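Local coordinates for putative short-chain dehydrogenase/reductase (Burkholderia xenovorans, PDB 5JY1), which binds NAD and probably catalyses NAD-dependent oxidation or reduction of a hydroxyl or carbonyl substrate, as a member of the short-chain dehydrogenase/reductase family, at the interface of chains A and B and the interface of chains A and C. Sequence-based numbering; all coordinates share one arbitrary frame. Chains: chain A/B/C, Putative short-chain dehydrogenase/reductase.

Contact 1: the interface of chains A and B. Residues chain A 156, 260-263; chain B 217-218, 259-262.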
# COMPACT_ATOMS: atom_id res chain seq x y z
N THR A 156 -4.64 -10.10 3.08
CA THR A 156 -6.02 -10.52 2.82
C THR A 156 -6.79 -10.76 4.10
O THR A 156 -8.01 -10.97 4.04
CB THR A 156 -6.07 -11.80 1.98
OG1 THR A 156 -5.53 -12.90 2.73
CG2 THR A 156 -5.26 -11.65 0.70
N PRO A 260 -4.73 -11.02 -7.82
CA PRO A 260 -6.14 -11.41 -7.61
C PRO A 260 -6.48 -11.69 -6.16
O PRO A 260 -7.68 -11.76 -5.84
CB PRO A 260 -6.28 -12.68 -8.46
CG PRO A 260 -4.91 -13.28 -8.43
CD PRO A 260 -3.96 -12.11 -8.46
N GLY A 261 -5.50 -11.87 -5.29
CA GLY A 261 -5.84 -12.33 -3.96
C GLY A 261 -6.33 -13.77 -4.01
O GLY A 261 -6.06 -14.53 -4.94
N TYR A 262 -7.07 -14.13 -2.96
CA TYR A 262 -7.71 -15.44 -2.87
C TYR A 262 -8.78 -15.36 -1.78
O TYR A 262 -8.55 -14.73 -0.75
CB TYR A 262 -6.70 -16.55 -2.55
CG TYR A 262 -5.87 -16.16 -1.36
CD1 TYR A 262 -4.77 -15.32 -1.50
CD2 TYR A 262 -6.20 -16.59 -0.07
CE1 TYR A 262 -4.03 -14.92 -0.43
CE2 TYR A 262 -5.46 -16.20 1.02
CZ TYR A 262 -4.37 -15.36 0.83
OH TYR A 262 -3.62 -14.95 1.89
N ASN A 263 -9.91 -16.01 -2.01
CA ASN A 263 -10.97 -16.05 -1.01
C ASN A 263 -10.78 -17.28 -0.14
O ASN A 263 -10.86 -18.41 -0.63
CB ASN A 263 -12.35 -16.05 -1.69
CG ASN A 263 -13.49 -15.86 -0.70
OD1 ASN A 263 -13.28 -15.76 0.51
ND2 ASN A 263 -14.72 -15.79 -1.22
N ALA B 217 -21.48 -12.94 -2.12
CA ALA B 217 -20.71 -13.88 -1.30
C ALA B 217 -19.20 -13.67 -1.40
O ALA B 217 -18.47 -14.20 -0.55
CB ALA B 217 -21.06 -15.32 -1.68
N ALA B 218 -18.73 -12.93 -2.40
CA ALA B 218 -17.29 -12.78 -2.60
C ALA B 218 -16.61 -11.90 -1.56
O ALA B 218 -15.38 -11.83 -1.55
CB ALA B 218 -17.02 -12.20 -4.00
N LEU B 259 -10.10 -7.08 0.64
CA LEU B 259 -9.31 -8.07 1.38
C LEU B 259 -9.11 -9.36 0.59
O LEU B 259 -7.95 -9.69 0.28
CB LEU B 259 -9.93 -8.30 2.77
CG LEU B 259 -9.86 -7.10 3.72
CD1 LEU B 259 -10.56 -7.44 5.04
CD2 LEU B 259 -8.43 -6.68 3.97
N PRO B 260 -10.15 -10.12 0.22
CA PRO B 260 -9.90 -11.34 -0.58
C PRO B 260 -9.54 -11.06 -2.04
O PRO B 260 -9.02 -11.97 -2.71
CB PRO B 260 -11.23 -12.10 -0.49
CG PRO B 260 -12.24 -10.98 -0.36
CD PRO B 260 -11.59 -9.99 0.55
N GLY B 261 -9.81 -9.85 -2.55
CA GLY B 261 -9.67 -9.65 -3.99
C GLY B 261 -10.73 -10.45 -4.73
O GLY B 261 -11.77 -10.83 -4.19
N TYR B 262 -10.42 -10.74 -6.00
CA TYR B 262 -11.29 -11.55 -6.85
C TYR B 262 -10.48 -11.97 -8.07
O TYR B 262 -9.68 -11.19 -8.58
CB TYR B 262 -12.54 -10.76 -7.28
CG TYR B 262 -12.16 -9.42 -7.84
CD1 TYR B 262 -11.91 -8.35 -7.00
CD2 TYR B 262 -11.99 -9.25 -9.21
CE1 TYR B 262 -11.53 -7.14 -7.50
CE2 TYR B 262 -11.60 -8.03 -9.72
CZ TYR B 262 -11.38 -6.98 -8.86
OH TYR B 262 -10.99 -5.76 -9.35
O HOH W 1 -9.54 -13.51 -4.90
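The backbones of the two chains meet in a short antiparallel beta bridge, A:Gly261 opposite B:Gly261 across the two-fold axis. On either side the flanking residues pair up: A:Tyr262 N lies 2.9 Å from B:Pro260 O, with the same spacing in the twin pair, but neither N-H points at the carbonyl, so the approach is polar without being a true hydrogen bond. The carbonyls are satisfied by a bridging water, 2.7 Å from A:Pro260 O and also from B:Pro260 O. A glycine suits the middle, since it turns the chain at a positive phi (69° in A:Gly261) and brings no side chain between the two backbones. Proline suits the place before it, a stiff ring whose CB packs against the other chain: B:Pro260 CB comes 3.8 Å from A:Tyr262 O, and 4.0 Å from CA of A:Asn263, a poorly ordered residue. A:Thr156 touches with its carbon side, CB sitting 3.3 Å from B:Leu259 O and the methyl CG2 alongside. That methyl stands anti to the carbonyl carbon, while OG1 takes the crowded position between the backbone N and C (chi1 67°), from where it makes a weak hydrogen bond of 2.9 Å to the phenol OH of A:Tyr262. In the fold, the patch sets the end of one chain's helix 153-156 and its loop beyond strand 250-253 against the partner's same loop, beside the end of the partner's helix 211-217.

Contact 2: the interface of chains A and C. Residues chain A 195, 219, 221, 223, 225, 230-231, 252-256; chain C 188, 244-247.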
# COMPACT_ATOMS: atom_id res chain seq x y z
N THR A 195 5.08 -17.69 -1.74
CA THR A 195 4.30 -18.92 -1.70
C THR A 195 5.11 -19.99 -2.40
O THR A 195 5.78 -19.72 -3.40
CB THR A 195 2.91 -18.78 -2.36
OG1 THR A 195 3.04 -18.56 -3.77
CG2 THR A 195 2.14 -17.63 -1.74
N ARG A 219 -3.22 -17.91 -9.84
CA ARG A 219 -2.30 -16.79 -9.93
C ARG A 219 -1.89 -16.51 -11.37
O ARG A 219 -2.00 -17.39 -12.23
CB ARG A 219 -1.05 -17.04 -9.07
CG ARG A 219 -0.21 -18.22 -9.54
CD ARG A 219 0.60 -18.76 -8.37
NE ARG A 219 -0.27 -19.48 -7.44
CZ ARG A 219 -0.17 -19.41 -6.12
NH1 ARG A 219 0.74 -18.63 -5.56
NH2 ARG A 219 -0.99 -20.12 -5.36
N LEU A 221 0.92 -16.36 -13.05
CA LEU A 221 1.89 -17.22 -13.73
C LEU A 221 1.42 -18.66 -13.83
O LEU A 221 2.08 -19.47 -14.50
CB LEU A 221 3.25 -17.14 -13.03
CG LEU A 221 4.00 -15.85 -13.40
CD1 LEU A 221 5.18 -15.60 -12.48
CD2 LEU A 221 4.49 -15.94 -14.86
N ARG A 223 1.35 -21.36 -12.12
CA ARG A 223 2.07 -22.51 -11.61
C ARG A 223 2.42 -22.28 -10.15
O ARG A 223 2.45 -21.14 -9.67
CB ARG A 223 3.32 -22.80 -12.44
CG ARG A 223 4.40 -21.77 -12.24
CD ARG A 223 5.61 -22.01 -13.15
NE ARG A 223 6.51 -20.87 -13.02
CZ ARG A 223 7.43 -20.79 -12.07
NH1 ARG A 223 7.57 -21.79 -11.21
NH2 ARG A 223 8.21 -19.72 -11.99
N GLY A 225 4.97 -22.50 -6.76
CA GLY A 225 6.36 -22.11 -6.55
C GLY A 225 7.23 -23.25 -6.04
O GLY A 225 6.84 -24.03 -5.17
N ASP A 230 12.30 -20.86 -7.27
CA ASP A 230 11.45 -19.66 -7.34
C ASP A 230 11.64 -18.70 -6.17
O ASP A 230 11.60 -17.49 -6.38
CB ASP A 230 9.97 -20.06 -7.43
CG ASP A 230 9.63 -20.71 -8.76
OD1 ASP A 230 9.95 -20.09 -9.80
OD2 ASP A 230 9.08 -21.83 -8.77
N ILE A 231 11.82 -19.19 -4.94
CA ILE A 231 12.02 -18.29 -3.81
C ILE A 231 13.49 -17.99 -3.60
O ILE A 231 13.86 -16.84 -3.33
CB ILE A 231 11.38 -18.86 -2.53
CG1 ILE A 231 9.97 -19.40 -2.80
CG2 ILE A 231 11.36 -17.80 -1.42
CD1 ILE A 231 8.99 -18.40 -3.41
N HIS A 252 6.43 -9.49 -2.98
CA HIS A 252 5.70 -10.73 -3.13
C HIS A 252 6.42 -11.63 -4.13
O HIS A 252 6.70 -11.20 -5.25
CB HIS A 252 4.27 -10.46 -3.59
CG HIS A 252 3.48 -9.63 -2.62
ND1 HIS A 252 3.54 -8.26 -2.60
CD2 HIS A 252 2.64 -9.99 -1.62
CE1 HIS A 252 2.75 -7.80 -1.63
NE2 HIS A 252 2.20 -8.84 -1.02
N VAL A 253 6.68 -12.87 -3.72
CA VAL A 253 7.32 -13.87 -4.59
C VAL A 253 6.38 -15.07 -4.67
O VAL A 253 6.53 -16.06 -3.94
CB VAL A 253 8.72 -14.26 -4.07
CG1 VAL A 253 9.42 -15.16 -5.10
CG2 VAL A 253 9.55 -13.01 -3.84
N ASP A 254 5.38 -14.98 -5.56
CA ASP A 254 4.18 -15.79 -5.42
C ASP A 254 3.49 -16.04 -6.75
O ASP A 254 2.30 -16.37 -6.76
CB ASP A 254 3.15 -15.09 -4.47
CG ASP A 254 2.77 -13.68 -4.95
OD1 ASP A 254 3.25 -13.25 -6.02
OD2 ASP A 254 2.00 -12.99 -4.24
N GLY A 255 4.20 -15.90 -7.86
CA GLY A 255 3.56 -16.10 -9.15
C GLY A 255 2.55 -15.03 -9.49
O GLY A 255 1.76 -15.22 -10.42
N GLY A 256 2.53 -13.94 -8.74
CA GLY A 256 1.55 -12.89 -8.95
C GLY A 256 0.29 -12.99 -8.11
O GLY A 256 -0.62 -12.18 -8.31
N THR C 188 6.59 -11.58 -17.40
CA THR C 188 6.38 -10.84 -16.16
C THR C 188 6.52 -9.34 -16.41
O THR C 188 7.18 -8.90 -17.35
CB THR C 188 7.37 -11.25 -15.07
OG1 THR C 188 8.71 -10.91 -15.46
CG2 THR C 188 7.27 -12.76 -14.77
N ARG C 244 11.75 -14.96 -11.78
CA ARG C 244 10.82 -15.76 -12.57
C ARG C 244 9.47 -15.99 -11.88
O ARG C 244 8.50 -16.33 -12.55
CB ARG C 244 11.45 -17.12 -12.91
CG ARG C 244 11.63 -18.01 -11.69
CD ARG C 244 12.68 -19.08 -11.90
NE ARG C 244 12.43 -19.93 -13.05
CZ ARG C 244 11.76 -21.08 -13.01
NH1 ARG C 244 11.23 -21.51 -11.87
NH2 ARG C 244 11.60 -21.80 -14.11
N PHE C 245 9.39 -15.78 -10.56
CA PHE C 245 8.14 -15.98 -9.82
C PHE C 245 7.60 -14.67 -9.24
O PHE C 245 6.76 -14.69 -8.33
CB PHE C 245 8.35 -17.03 -8.72
CG PHE C 245 7.10 -17.80 -8.35
CD1 PHE C 245 6.30 -18.39 -9.33
CD2 PHE C 245 6.76 -17.97 -7.01
CE1 PHE C 245 5.17 -19.11 -8.97
CE2 PHE C 245 5.64 -18.69 -6.65
CZ PHE C 245 4.84 -19.26 -7.63
N VAL C 246 8.05 -13.53 -9.77
CA VAL C 246 7.68 -12.20 -9.29
C VAL C 246 7.04 -11.44 -10.45
O VAL C 246 7.67 -11.25 -11.49
CB VAL C 246 8.91 -11.42 -8.77
CG1 VAL C 246 8.49 -10.04 -8.22
CG2 VAL C 246 9.69 -12.22 -7.69
N THR C 247 5.79 -10.99 -10.27
CA THR C 247 5.16 -10.19 -11.32
C THR C 247 4.12 -9.27 -10.71
O THR C 247 3.54 -9.57 -9.66
CB THR C 247 4.56 -11.09 -12.43
OG1 THR C 247 4.25 -10.31 -13.59
CG2 THR C 247 3.28 -11.79 -11.96
O HOH W 2 11.52 -15.52 -8.50
O HOH W 3 4.83 -11.43 -7.34
O HOH W 4 8.11 -17.79 -14.62
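C:Phe245 is the apolar plug of this patch: its benzyl group enters chain A and is surrounded chiefly by backbone, with 158 Å² of the residue hidden. CG lies roughly anti to the backbone N (chi1 -152°), which sends the ring inward. The A:Asp254-A:Gly255 peptide lies across one face, with A:Gly255 N 3.2 Å above the ring centre and A:Asp254 C offset toward the rim. At the tip, CZ meets A:Gly225 CA at 3.4 Å; the glycines suit a ring packed so tightly, having no side chain to hold it off. Behind the plug, the isopropyl groups of C:Val246 and A:Val253 cross obliquely, and A:Leu221 CD1 rests beside C:Phe245 CA, aliphatic branches packing at the margin.

Outward, the carbonyl of C:Phe245 accepts from A:Gly255 N at 2.9 Å, the donor above the carbonyl plane; a weaker bond comes from A:Asp254 N. A water ties A:His252 O and A:Asp254 OD1 to the backbone N and O of C:Thr247, whose methyl CG2 packs on A:Gly256 CA. A:Arg219 NH1 steadies the loop from behind by bonding A:Asp254 O at 3.0 Å.

On the far side, the extended chain of A:Arg223 turns the end of its guanidinium to A:Asp230, NH1 to OD2 and NH2 to OD1, while C:Phe245 CD1 lies over one of its faces. C:Arg244, bent at chi3, forms a salt bridge to A:Asp230 across the chains; it crosses A:Asp230 at about a right angle in chain direction, yet its guanidinium and the carboxylate are nearly parallel (planes 12° apart). The two arginines probably keep this carboxylate ionised: its OD1 accepts from A:Arg223 NH2 at 2.8 Å and from C:Arg244 NH1 at 2.8 Å, one from either side of the carboxylate plane, each well out of it.

The centres of contact 1 and contact 2 lie about 18 Å apart, and chain A feeds both from the same C-terminal stretch: strand 250-253 and the glycine turn after it serve contact 2, and the chain then runs directly on to the residues of contact 1. The segment following helix 211-217 is shared likewise, its start facing contact 1 in one copy and its continuation lining contact 2 in another. Each patch belongs to a two-fold interface with a different neighbour, so the two together can build the deposited four-chain assembly, which agrees with the tetramers common in this family.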